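Local coordinates for flagellar brake protein YcgR (PDB 5Y6H) that slows the flagellar motor when bound to cyclic di-GMP and is represented here by its N-terminal PilZN domain, which is involved in FliG binding, at residues Asp22-Ala27 / Leu44-Asp49; Leu30-Ser33 / Gln38-Ser41; Leu53-Gln58 / Leu89-Tyr94; Glu60-Val65 / Pro98-Val103. All blocks are in the same frame, centred on the assembly; numbering follows the deposited sequence.

All four contacts lie in the PilZN domain and reach one antiparallel sheet. Interactions 1 and 2 share strand 37-47, their centres about 16 Å apart, and meet where Leu-23 CD2 lies 3.8 Å from Leu-30 CD2. Interaction 2 reaches interaction 4 through Leu-39 CD2, 3.4 Å from Val-65 CG2. Interactions 3 and 4 nearly coincide, centres about 4 Å apart; Leu-53 O and Phe-100 N, 2.8 Å apart, probably form a hydrogen bond between their strands. Tyr-94 ties interaction 3 to interaction 1, its OH 3.7 Å from Leu-44 O. The cyclic di-GMP-binding PilZ domain is not part of this chain, so these contacts describe the N-terminal domain alone.

Interaction 1: Asp22-Ala27 / Leu44-Asp49; sequences DLHKAA and LAITPD
With chi1 at 171°, His-24 holds its CG anti to the backbone N, and the imidazole swings from helix 13-26 over the bulge of strand 37-47. Ile-46 meets it with one branch: chi1 of -178° puts CG1 anti to the backbone N and leaves CG2, between backbone N and carbonyl carbon, to meet the histidine. That methyl lies 3.7 Å from His-24 CG and equally near its CB, approaching the ring obliquely, while the two side chains run past each other in opposite directions. The Ile-46 side chain also touches Leu-17 and Leu-20 of the helix. At the far end of the imidazole, NE2 donates to Leu-44 O over 3.2 Å. The carbonyl oxygen sits at the ring edge near its plane, but the angle at the hydrogen is only 127° and the bond is weak. Replacing the imidazole by an alanine is likely to leave Ile-46 CG2 without its aromatic neighbour and the Leu-44 carbonyl without this weak donor. The two short segments run nearly antiparallel, their axes 8.5 Å apart, and the contact lies at the surface. The helix ends two residues on, at Ala-26, and Ala-27 takes a positive phi. On the strand, Leu-44 and Ala-45 both pair with Val-52 of strand 50-54. Past Ile-46 the chain turns, with Asp-49 N bonded to Thr-47 OG1 at 3.1 Å. Histidine and isoleucine thus set the last turn of helix 13-26 against strand 37-47, at its classic beta bulge, followed by an ST turn at Thr-47.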
loop_
_atom_site.group_PDB
_atom_site.type_symbol
_atom_site.label_atom_id
_atom_site.label_comp_id
_atom_site.label_asym_id
_atom_site.label_seq_id
_atom_site.Cartn_x
_atom_site.Cartn_y
_atom_site.Cartn_z
ATOM N N ASP A 22 -1.164 -12.070 1.189
ATOM C CA ASP A 22 0.203 -12.572 1.065
ATOM C C ASP A 22 1.219 -11.486 1.395
ATOM O O ASP A 22 2.251 -11.760 2.022
ATOM C CB ASP A 22 0.447 -13.104 -0.349
ATOM C CG ASP A 22 -0.087 -14.511 -0.555
ATOM O OD1 ASP A 22 -0.520 -15.150 0.426
ATOM O OD2 ASP A 22 -0.069 -14.981 -1.711
ATOM N N LEU A 23 0.945 -10.250 0.969
ATOM C CA LEU A 23 1.841 -9.130 1.248
ATOM C C LEU A 23 1.947 -8.862 2.743
ATOM O O LEU A 23 3.041 -8.626 3.270
ATOM C CB LEU A 23 1.345 -7.886 0.513
ATOM C CG LEU A 23 2.231 -6.639 0.543
ATOM C CD1 LEU A 23 3.631 -6.942 0.014
ATOM C CD2 LEU A 23 1.578 -5.515 -0.252
ATOM N N HIS A 24 0.811 -8.871 3.442
ATOM C CA HIS A 24 0.820 -8.691 4.890
ATOM C C HIS A 24 1.663 -9.760 5.581
ATOM O O HIS A 24 2.450 -9.456 6.484
ATOM C CB HIS A 24 -0.615 -8.711 5.419
ATOM C CG HIS A 24 -0.703 -8.746 6.909
ATOM N ND1 HIS A 24 -1.153 -9.849 7.603
ATOM C CD2 HIS A 24 -0.403 -7.811 7.840
ATOM C CE1 HIS A 24 -1.124 -9.592 8.898
ATOM N NE2 HIS A 24 -0.674 -8.362 9.069
ATOM N N LYS A 25 1.509 -11.024 5.171
ATOM C CA LYS A 25 2.248 -12.105 5.820
ATOM C C LYS A 25 3.736 -12.048 5.493
ATOM O O LYS A 25 4.577 -12.334 6.355
ATOM C CB LYS A 25 1.666 -13.458 5.412
ATOM C CG LYS A 25 2.076 -14.598 6.321
ATOM C CD LYS A 25 1.336 -15.873 5.964
ATOM C CE LYS A 25 1.410 -16.885 7.089
ATOM N NZ LYS A 25 0.721 -16.401 8.319
ATOM N N ALA A 26 4.081 -11.697 4.252
ATOM C CA ALA A 26 5.487 -11.590 3.868
ATOM C C ALA A 26 6.200 -10.487 4.639
ATOM O O ALA A 26 7.404 -10.595 4.905
ATOM C CB ALA A 26 5.600 -11.344 2.363
ATOM N N ALA A 27 5.479 -9.419 4.993
ATOM C CA ALA A 27 6.004 -8.334 5.823
ATOM C C ALA A 27 7.247 -7.698 5.206
ATOM O O ALA A 27 8.226 -7.406 5.896
ATOM C CB ALA A 27 6.292 -8.816 7.247
ATOM N N LEU A 44 0.736 -3.163 7.964
ATOM C CA LEU A 44 0.652 -3.612 9.351
ATOM C C LEU A 44 -0.538 -4.532 9.584
ATOM O O LEU A 44 -0.451 -5.478 10.374
ATOM C CB LEU A 44 0.556 -2.404 10.284
ATOM C CG LEU A 44 1.801 -1.519 10.367
ATOM C CD1 LEU A 44 1.549 -0.324 11.270
ATOM C CD2 LEU A 44 2.997 -2.317 10.858
ATOM N N ALA A 45 -1.659 -4.261 8.921
ATOM C CA ALA A 45 -2.878 -5.015 9.159
ATOM C C ALA A 45 -3.735 -4.989 7.904
ATOM O O ALA A 45 -3.659 -4.052 7.101
ATOM C CB ALA A 45 -3.653 -4.447 10.352
ATOM N N ILE A 46 -4.556 -6.025 7.746
ATOM C CA ILE A 46 -5.389 -6.184 6.561
ATOM C C ILE A 46 -6.720 -6.811 6.963
ATOM O O ILE A 46 -6.758 -7.760 7.755
ATOM C CB ILE A 46 -4.679 -7.024 5.476
ATOM C CG1 ILE A 46 -5.550 -7.148 4.223
ATOM C CG2 ILE A 46 -4.266 -8.397 6.014
ATOM C CD1 ILE A 46 -5.748 -5.831 3.487
ATOM N N THR A 47 -7.818 -6.244 6.449
ATOM C CA THR A 47 -9.153 -6.828 6.524
ATOM C C THR A 47 -9.785 -6.680 5.144
ATOM O O THR A 47 -9.225 -5.977 4.293
ATOM C CB THR A 47 -10.021 -6.151 7.595
ATOM O OG1 THR A 47 -10.555 -4.926 7.078
ATOM C CG2 THR A 47 -9.232 -5.870 8.872
ATOM N N PRO A 48 -10.929 -7.315 4.866
ATOM C CA PRO A 48 -11.584 -7.082 3.567
ATOM C C PRO A 48 -11.943 -5.629 3.318
ATOM O O PRO A 48 -12.165 -5.252 2.160
ATOM C CB PRO A 48 -12.839 -7.962 3.644
ATOM C CG PRO A 48 -12.457 -9.057 4.572
ATOM C CD PRO A 48 -11.591 -8.402 5.614
ATOM N N ASP A 49 -11.990 -4.794 4.357
ATOM C CA ASP A 49 -12.436 -3.420 4.213
ATOM C C ASP A 49 -11.362 -2.375 4.489
ATOM O O ASP A 49 -11.622 -1.187 4.268
ATOM C CB ASP A 49 -13.636 -3.157 5.135
ATOM C CG ASP A 49 -14.869 -3.936 4.724
ATOM O OD1 ASP A 49 -15.643 -4.337 5.618
ATOM O OD2 ASP A 49 -15.063 -4.147 3.508
#

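Interaction 2: Leu30-Ser33 / Gln38-Ser41; sequences LRLS and QLIS
Leu-32 and Leu-39 lie side by side and point the same way from an antiparallel hydrogen-bonded pair, the CD2 of Leu-32 resting 3.9 Å from the CD1 of Leu-39. On this buried face Leu-32 also sends CD1 to within 4.0 Å of Ser-41 CB, so its two methyls reach Leu-39 and Ser-41, two residues apart on the partner strand and on the same face. Backbone bonds hold the register beneath them: Leu-32 and Leu-39 exchange two, each 2.9 Å between N and O, and Leu-30 and Ser-41 exchange two more. Between these pairs Ile-40 CA offers its hydrogen to Leu-30 O at 3.3 Å.

The other face, with Arg-31, Ser-33, Gln-38 and Ile-40, is looser and largely exposed. The arginine chain is extended to CD and bends at chi3 (-55°), which brings the guanidinium against the end of Gln-38. Gln-38 OE1 lies over one guanidinium face, 3.4 Å from Arg-31 NE, too poorly angled for a hydrogen bond; the planes are 29° apart. Ile-40 CD1 sits at the guanidinium edge instead.

The hairpin of strands 30-34 and 37-47 stands inside the sheet. Strand 71-77 flanks it beyond Leu-30 and Leu-32, strand 50-54 lies beyond Ser-41, whose OG bonds to Asp-54 O, and helix 59-67 packs on Leu-39 through Asp-61, Asn-62 and Val-65.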
loop_
_atom_site.group_PDB
_atom_site.type_symbol
_atom_site.label_atom_id
_atom_site.label_comp_id
_atom_site.label_asym_id
_atom_site.label_seq_id
_atom_site.Cartn_x
_atom_site.Cartn_y
_atom_site.Cartn_z
ATOM N N LEU A 30 7.183 -1.521 2.049
ATOM C CA LEU A 30 6.412 -0.865 1.008
ATOM C C LEU A 30 7.047 0.482 0.696
ATOM O O LEU A 30 7.722 1.075 1.543
ATOM C CB LEU A 30 4.959 -0.635 1.441
ATOM C CG LEU A 30 4.120 -1.772 2.021
ATOM C CD1 LEU A 30 2.707 -1.272 2.282
ATOM C CD2 LEU A 30 4.097 -2.984 1.107
ATOM N N ARG A 31 6.826 0.966 -0.520
ATOM C CA ARG A 31 7.126 2.348 -0.867
ATOM C C ARG A 31 5.824 3.064 -1.192
ATOM O O ARG A 31 5.056 2.603 -2.044
ATOM C CB ARG A 31 8.091 2.439 -2.052
ATOM C CG ARG A 31 8.299 3.866 -2.553
ATOM C CD ARG A 31 9.256 3.920 -3.729
ATOM N NE ARG A 31 10.535 3.289 -3.419
ATOM C CZ ARG A 31 11.406 2.881 -4.335
ATOM N NH1 ARG A 31 12.547 2.314 -3.965
ATOM N NH2 ARG A 31 11.136 3.039 -5.624
ATOM N N LEU A 32 5.572 4.172 -0.498
ATOM C CA LEU A 32 4.456 5.061 -0.798
ATOM C C LEU A 32 5.002 6.240 -1.587
ATOM O O LEU A 32 5.903 6.940 -1.112
ATOM C CB LEU A 32 3.770 5.554 0.478
ATOM C CG LEU A 32 2.661 4.734 1.146
ATOM C CD1 LEU A 32 2.991 3.245 1.200
ATOM C CD2 LEU A 32 2.385 5.273 2.547
ATOM N N SER A 33 4.468 6.460 -2.783
ATOM C CA SER A 33 4.911 7.551 -3.637
ATOM C C SER A 33 3.741 8.463 -3.978
ATOM O O SER A 33 2.628 7.993 -4.240
ATOM C CB SER A 33 5.555 7.021 -4.922
ATOM O OG SER A 33 6.672 6.191 -4.641
ATOM N N GLN A 38 8.365 10.458 -1.559
ATOM C CA GLN A 38 8.169 9.035 -1.303
ATOM C C GLN A 38 8.612 8.714 0.120
ATOM O O GLN A 38 9.396 9.449 0.726
ATOM C CB GLN A 38 8.931 8.162 -2.309
ATOM C CG GLN A 38 10.439 8.314 -2.261
ATOM C CD GLN A 38 11.148 7.345 -3.188
ATOM O OE1 GLN A 38 11.794 6.399 -2.738
ATOM N NE2 GLN A 38 11.025 7.575 -4.491
ATOM N N LEU A 39 8.099 7.603 0.653
ATOM C CA LEU A 39 8.510 7.133 1.971
ATOM C C LEU A 39 8.414 5.614 2.022
ATOM O O LEU A 39 7.754 4.985 1.193
ATOM C CB LEU A 39 7.671 7.762 3.099
ATOM C CG LEU A 39 6.178 7.440 3.252
ATOM C CD1 LEU A 39 5.921 6.148 4.032
ATOM C CD2 LEU A 39 5.471 8.599 3.939
ATOM N N ILE A 40 9.075 5.034 3.023
ATOM C CA ILE A 40 9.112 3.587 3.219
ATOM C C ILE A 40 8.151 3.227 4.345
ATOM O O ILE A 40 8.206 3.821 5.431
ATOM C CB ILE A 40 10.538 3.100 3.529
ATOM C CG1 ILE A 40 11.482 3.425 2.366
ATOM C CG2 ILE A 40 10.547 1.602 3.815
ATOM C CD1 ILE A 40 10.936 3.049 0.999
ATOM N N SER A 41 7.277 2.259 4.090
ATOM C CA SER A 41 6.222 1.890 5.032
ATOM C C SER A 41 6.172 0.366 5.120
ATOM O O SER A 41 7.141 -0.332 4.797
ATOM C CB SER A 41 4.888 2.525 4.599
ATOM O OG SER A 41 3.797 2.107 5.406
#

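Interaction 3: Leu53-Gln58 / Leu89-Tyr94; sequences LDFGSQ and LQQSEY
Phe-55 sets the far end of its ring, CZ, against the side-chain amide of Gln-91, 3.9 Å from CD and 4.0 Å from CG. The glutamine is fully drawn out, CG anti to the backbone N at a chi1 of 180° and the chain straight beyond it, which is how its amide spans the gap between alpha carbons 9.2 Å apart. The two side chains cross at about a right angle, with ring and amide planes 60° apart. The amide comes in obliquely; OE1 and NE2 are both about 4.2 Å from CZ, so neither polar atom leads the approach and the touch is van der Waals in kind. A second, deeper contact joins two buried leucines by their methyls: Leu-53 CD1 and Leu-89 CD1 are 4.4 Å apart, a light apolar touch.

Strands 50-54 and 90-94 are not sheet neighbours, for strand 97-102 runs between them and pairs with both. Its Phe-100 meets the Phe-55 ring with planes at about 35°, and its Pro-98 touches both Phe-55 and Gln-91. Helix 59-67, for which Gln-58 is the N-cap residue, contributes Leu-66 against Gln-91 and Val-65 against Leu-89.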
loop_
_atom_site.group_PDB
_atom_site.type_symbol
_atom_site.label_atom_id
_atom_site.label_comp_id
_atom_site.label_asym_id
_atom_site.label_seq_id
_atom_site.Cartn_x
_atom_site.Cartn_y
_atom_site.Cartn_z
ATOM N N LEU A 53 -1.305 1.052 7.325
ATOM C CA LEU A 53 0.058 1.237 6.840
ATOM C C LEU A 53 0.884 2.017 7.856
ATOM O O LEU A 53 0.392 2.968 8.471
ATOM C CB LEU A 53 0.067 1.977 5.494
ATOM C CG LEU A 53 -0.833 1.406 4.395
ATOM C CD1 LEU A 53 -0.965 2.379 3.233
ATOM C CD2 LEU A 53 -0.302 0.062 3.905
ATOM N N ASP A 54 2.148 1.626 8.012
ATOM C CA ASP A 54 3.040 2.302 8.947
ATOM C C ASP A 54 3.368 3.717 8.476
ATOM O O ASP A 54 3.481 3.990 7.276
ATOM C CB ASP A 54 4.335 1.500 9.116
ATOM C CG ASP A 54 5.073 1.830 10.404
ATOM O OD1 ASP A 54 4.488 2.494 11.285
ATOM O OD2 ASP A 54 6.249 1.425 10.536
ATOM N N PHE A 55 3.520 4.625 9.440
ATOM C CA PHE A 55 4.064 5.945 9.150
ATOM C C PHE A 55 5.513 5.827 8.693
ATOM O O PHE A 55 6.223 4.879 9.041
ATOM C CB PHE A 55 4.003 6.840 10.394
ATOM C CG PHE A 55 2.810 7.762 10.445
ATOM C CD1 PHE A 55 2.877 8.948 11.163
ATOM C CD2 PHE A 55 1.626 7.441 9.797
ATOM C CE1 PHE A 55 1.793 9.810 11.228
ATOM C CE2 PHE A 55 0.530 8.297 9.857
ATOM C CZ PHE A 55 0.614 9.482 10.575
ATOM N N GLY A 56 5.956 6.808 7.903
ATOM C CA GLY A 56 7.369 6.957 7.634
ATOM C C GLY A 56 8.090 7.602 8.805
ATOM O O GLY A 56 7.482 8.112 9.745
ATOM N N SER A 57 9.423 7.578 8.744
ATOM C CA SER A 57 10.216 8.109 9.845
ATOM C C SER A 57 10.257 9.634 9.882
ATOM O O SER A 57 10.499 10.201 10.953
ATOM C CB SER A 57 11.643 7.558 9.780
ATOM O OG SER A 57 12.270 7.895 8.556
ATOM N N GLN A 58 10.028 10.311 8.757
ATOM C CA GLN A 58 10.103 11.768 8.690
ATOM C C GLN A 58 8.695 12.349 8.720
ATOM O O GLN A 58 7.872 12.031 7.855
ATOM C CB GLN A 58 10.846 12.222 7.434
ATOM C CG GLN A 58 12.207 11.568 7.247
ATOM C CD GLN A 58 13.128 11.790 8.431
ATOM O OE1 GLN A 58 13.169 12.880 9.004
ATOM N NE2 GLN A 58 13.871 10.754 8.808
ATOM N N LEU A 89 -5.446 8.591 2.020
ATOM C CA LEU A 89 -5.084 8.016 3.304
ATOM C C LEU A 89 -5.541 8.951 4.412
ATOM O O LEU A 89 -5.493 10.176 4.262
ATOM C CB LEU A 89 -3.580 7.775 3.444
ATOM C CG LEU A 89 -2.778 7.165 2.296
ATOM C CD1 LEU A 89 -1.386 6.784 2.769
ATOM C CD2 LEU A 89 -3.489 5.958 1.756
ATOM N N GLN A 90 -6.001 8.371 5.515
ATOM C CA GLN A 90 -6.320 9.128 6.711
ATOM C C GLN A 90 -5.427 8.661 7.851
ATOM O O GLN A 90 -4.811 7.595 7.787
ATOM C CB GLN A 90 -7.798 8.974 7.088
ATOM C CG GLN A 90 -8.739 9.784 6.210
ATOM C CD GLN A 90 -10.179 9.706 6.670
ATOM O OE1 GLN A 90 -10.471 9.182 7.744
ATOM N NE2 GLN A 90 -11.088 10.233 5.859
ATOM N N GLN A 91 -5.340 9.473 8.899
ATOM C CA GLN A 91 -4.535 9.103 10.053
ATOM C C GLN A 91 -5.375 8.304 11.037
ATOM O O GLN A 91 -6.533 8.639 11.303
ATOM C CB GLN A 91 -3.949 10.335 10.742
ATOM C CG GLN A 91 -3.096 9.984 11.959
ATOM C CD GLN A 91 -2.324 11.165 12.501
ATOM O OE1 GLN A 91 -2.275 12.223 11.878
ATOM N NE2 GLN A 91 -1.712 10.990 13.666
ATOM N N SER A 92 -4.787 7.242 11.570
ATOM C CA SER A 92 -5.452 6.403 12.558
ATOM C C SER A 92 -4.403 5.971 13.576
ATOM O O SER A 92 -3.341 6.587 13.719
ATOM C CB SER A 92 -6.159 5.218 11.882
ATOM O OG SER A 92 -7.027 4.568 12.795
ATOM N N GLU A 93 -4.691 4.880 14.276
ATOM C CA GLU A 93 -3.875 4.382 15.373
ATOM C C GLU A 93 -3.736 2.875 15.236
ATOM O O GLU A 93 -4.696 2.192 14.868
ATOM C CB GLU A 93 -4.517 4.719 16.726
ATOM C CG GLU A 93 -3.539 4.861 17.872
ATOM C CD GLU A 93 -4.212 5.279 19.167
ATOM O OE1 GLU A 93 -3.598 5.090 20.238
ATOM O OE2 GLU A 93 -5.349 5.796 19.114
ATOM N N TYR A 94 -2.548 2.354 15.540
ATOM C CA TYR A 94 -2.330 0.912 15.537
ATOM C C TYR A 94 -1.176 0.584 16.469
ATOM O O TYR A 94 -0.068 1.102 16.291
ATOM C CB TYR A 94 -2.034 0.378 14.129
ATOM C CG TYR A 94 -1.997 -1.139 14.034
ATOM C CD1 TYR A 94 -3.170 -1.883 14.024
ATOM C CD2 TYR A 94 -0.791 -1.822 13.949
ATOM C CE1 TYR A 94 -3.144 -3.266 13.936
ATOM C CE2 TYR A 94 -0.752 -3.205 13.860
ATOM C CZ TYR A 94 -1.932 -3.921 13.856
ATOM O OH TYR A 94 -1.900 -5.296 13.766
#

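Interaction 4: Glu60-Val65 / Pro98-Val103; sequences EDNIAV and PAFITV
Asn-62 is the first residue of helix 59-67 here to meet the Phe-100 ring, its OD1 coming to 3.4 Å from CZ at the ring edge, near its plane. Amide and ring planes stand 66° apart. The helix backbone joins in, for Asn-62 CA lies in the ring plane 3.9 Å from CZ. The same OD1 accepts a hydrogen bond from Gly-56 N, which satisfies this buried oxygen and fixes the amide against the aromatic edge. One turn on, Val-65, its N bonded to Asp-61 O, points its side chain toward the strand: CG1 stands over one face of the phenyl ring, and CB is 4.2 Å from Phe-100 CZ. Phe-100 reaches both because its chi1 of -54° puts CG anti to the carbonyl carbon and its CB points at the helix. A serine in place of Phe-100 would probably open a gap between helix and sheet and leave Val-65 and Asn-62 without their aromatic partner.

The contact is wholly buried. Strand 97-102 lies between strands 50-54 and 90-94, Phe-100 touching Leu-53 and Leu-32 as well, while the helix leans through Val-65 on Trp-34 of strand 30-34 and on Leu-89, next to strand 90-94.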
loop_
_atom_site.group_PDB
_atom_site.type_symbol
_atom_site.label_atom_id
_atom_site.label_comp_id
_atom_site.label_asym_id
_atom_site.label_seq_id
_atom_site.Cartn_x
_atom_site.Cartn_y
_atom_site.Cartn_z
ATOM N N GLU A 60 7.418 15.254 8.053
ATOM C CA GLU A 60 6.949 16.035 6.913
ATOM C C GLU A 60 6.484 15.140 5.769
ATOM O O GLU A 60 5.589 15.525 5.008
ATOM C CB GLU A 60 8.040 16.999 6.435
ATOM C CG GLU A 60 9.281 16.337 5.857
ATOM C CD GLU A 60 10.358 16.099 6.895
ATOM O OE1 GLU A 60 11.547 16.073 6.514
ATOM O OE2 GLU A 60 10.022 15.937 8.088
ATOM N N ASP A 61 7.072 13.947 5.631
ATOM C CA ASP A 61 6.602 13.004 4.619
ATOM C C ASP A 61 5.197 12.512 4.937
ATOM O O ASP A 61 4.359 12.378 4.038
ATOM C CB ASP A 61 7.558 11.816 4.511
ATOM C CG ASP A 61 8.906 12.197 3.946
ATOM O OD1 ASP A 61 9.012 13.276 3.325
ATOM O OD2 ASP A 61 9.861 11.412 4.125
ATOM N N ASN A 62 4.924 12.229 6.210
ATOM C CA ASN A 62 3.602 11.747 6.587
ATOM C C ASN A 62 2.537 12.814 6.362
ATOM O O ASN A 62 1.443 12.514 5.867
ATOM C CB ASN A 62 3.627 11.279 8.041
ATOM C CG ASN A 62 4.636 10.168 8.265
ATOM O OD1 ASN A 62 4.802 9.292 7.413
ATOM N ND2 ASN A 62 5.329 10.209 9.396
ATOM N N ILE A 63 2.847 14.069 6.698
ATOM C CA ILE A 63 1.910 15.165 6.452
ATOM C C ILE A 63 1.659 15.336 4.958
ATOM O O ILE A 63 0.521 15.565 4.528
ATOM C CB ILE A 63 2.435 16.465 7.089
ATOM C CG1 ILE A 63 2.536 16.302 8.606
ATOM C CG2 ILE A 63 1.532 17.634 6.735
ATOM C CD1 ILE A 63 3.300 17.409 9.289
ATOM N N ALA A 64 2.716 15.237 4.145
ATOM C CA ALA A 64 2.549 15.353 2.698
ATOM C C ALA A 64 1.646 14.253 2.159
ATOM O O ALA A 64 0.769 14.512 1.325
ATOM C CB ALA A 64 3.911 15.311 2.006
ATOM N N VAL A 65 1.849 13.032 2.643
ATOM C CA VAL A 65 1.058 11.885 2.205
ATOM C C VAL A 65 -0.410 11.944 2.631
ATOM O O VAL A 65 -1.265 11.329 1.994
ATOM C CB VAL A 65 1.668 10.561 2.705
ATOM C CG1 VAL A 65 0.848 9.380 2.209
ATOM C CG2 VAL A 65 3.116 10.440 2.255
ATOM N N PRO A 98 0.859 6.168 15.524
ATOM C CA PRO A 98 0.090 6.660 14.376
ATOM C C PRO A 98 0.300 5.762 13.168
ATOM O O PRO A 98 1.365 5.166 12.984
ATOM C CB PRO A 98 0.653 8.064 14.121
ATOM C CG PRO A 98 1.742 8.283 15.104
ATOM C CD PRO A 98 2.022 7.015 15.837
ATOM N N ALA A 99 -0.735 5.671 12.337
ATOM C CA ALA A 99 -0.686 4.853 11.134
ATOM C C ALA A 99 -1.586 5.472 10.076
ATOM O O ALA A 99 -2.473 6.273 10.384
ATOM C CB ALA A 99 -1.116 3.407 11.417
ATOM N N PHE A 100 -1.343 5.098 8.821
ATOM C CA PHE A 100 -2.258 5.424 7.734
ATOM C C PHE A 100 -3.326 4.345 7.630
ATOM O O PHE A 100 -3.045 3.155 7.806
ATOM C CB PHE A 100 -1.538 5.531 6.386
ATOM C CG PHE A 100 -0.374 6.488 6.366
ATOM C CD1 PHE A 100 -0.575 7.860 6.441
ATOM C CD2 PHE A 100 0.920 6.011 6.217
ATOM C CE1 PHE A 100 0.502 8.741 6.405
ATOM C CE2 PHE A 100 2.001 6.880 6.176
ATOM C CZ PHE A 100 1.792 8.251 6.267
ATOM N N ILE A 101 -4.552 4.761 7.314
ATOM C CA ILE A 101 -5.622 3.835 6.968
ATOM C C ILE A 101 -6.112 4.169 5.566
ATOM O O ILE A 101 -6.262 5.343 5.208
ATOM C CB ILE A 101 -6.787 3.867 7.984
ATOM C CG1 ILE A 101 -7.911 2.925 7.541
ATOM C CG2 ILE A 101 -7.315 5.282 8.182
ATOM C CD1 ILE A 101 -8.955 2.663 8.616
ATOM N N THR A 102 -6.330 3.131 4.766
ATOM C CA THR A 102 -6.959 3.270 3.461
ATOM C C THR A 102 -7.773 2.005 3.207
ATOM O O THR A 102 -7.949 1.174 4.105
ATOM C CB THR A 102 -5.904 3.564 2.385
ATOM O OG1 THR A 102 -6.548 3.985 1.175
ATOM C CG2 THR A 102 -5.027 2.348 2.115
ATOM N N VAL A 103 -8.295 1.862 1.996
ATOM C CA VAL A 103 -9.171 0.738 1.667
ATOM C C VAL A 103 -8.578 0.019 0.465
ATOM O O VAL A 103 -7.753 0.587 -0.272
ATOM C CB VAL A 103 -10.625 1.200 1.411
ATOM C CG1 VAL A 103 -11.164 1.939 2.632
ATOM C CG2 VAL A 103 -10.704 2.065 0.172
#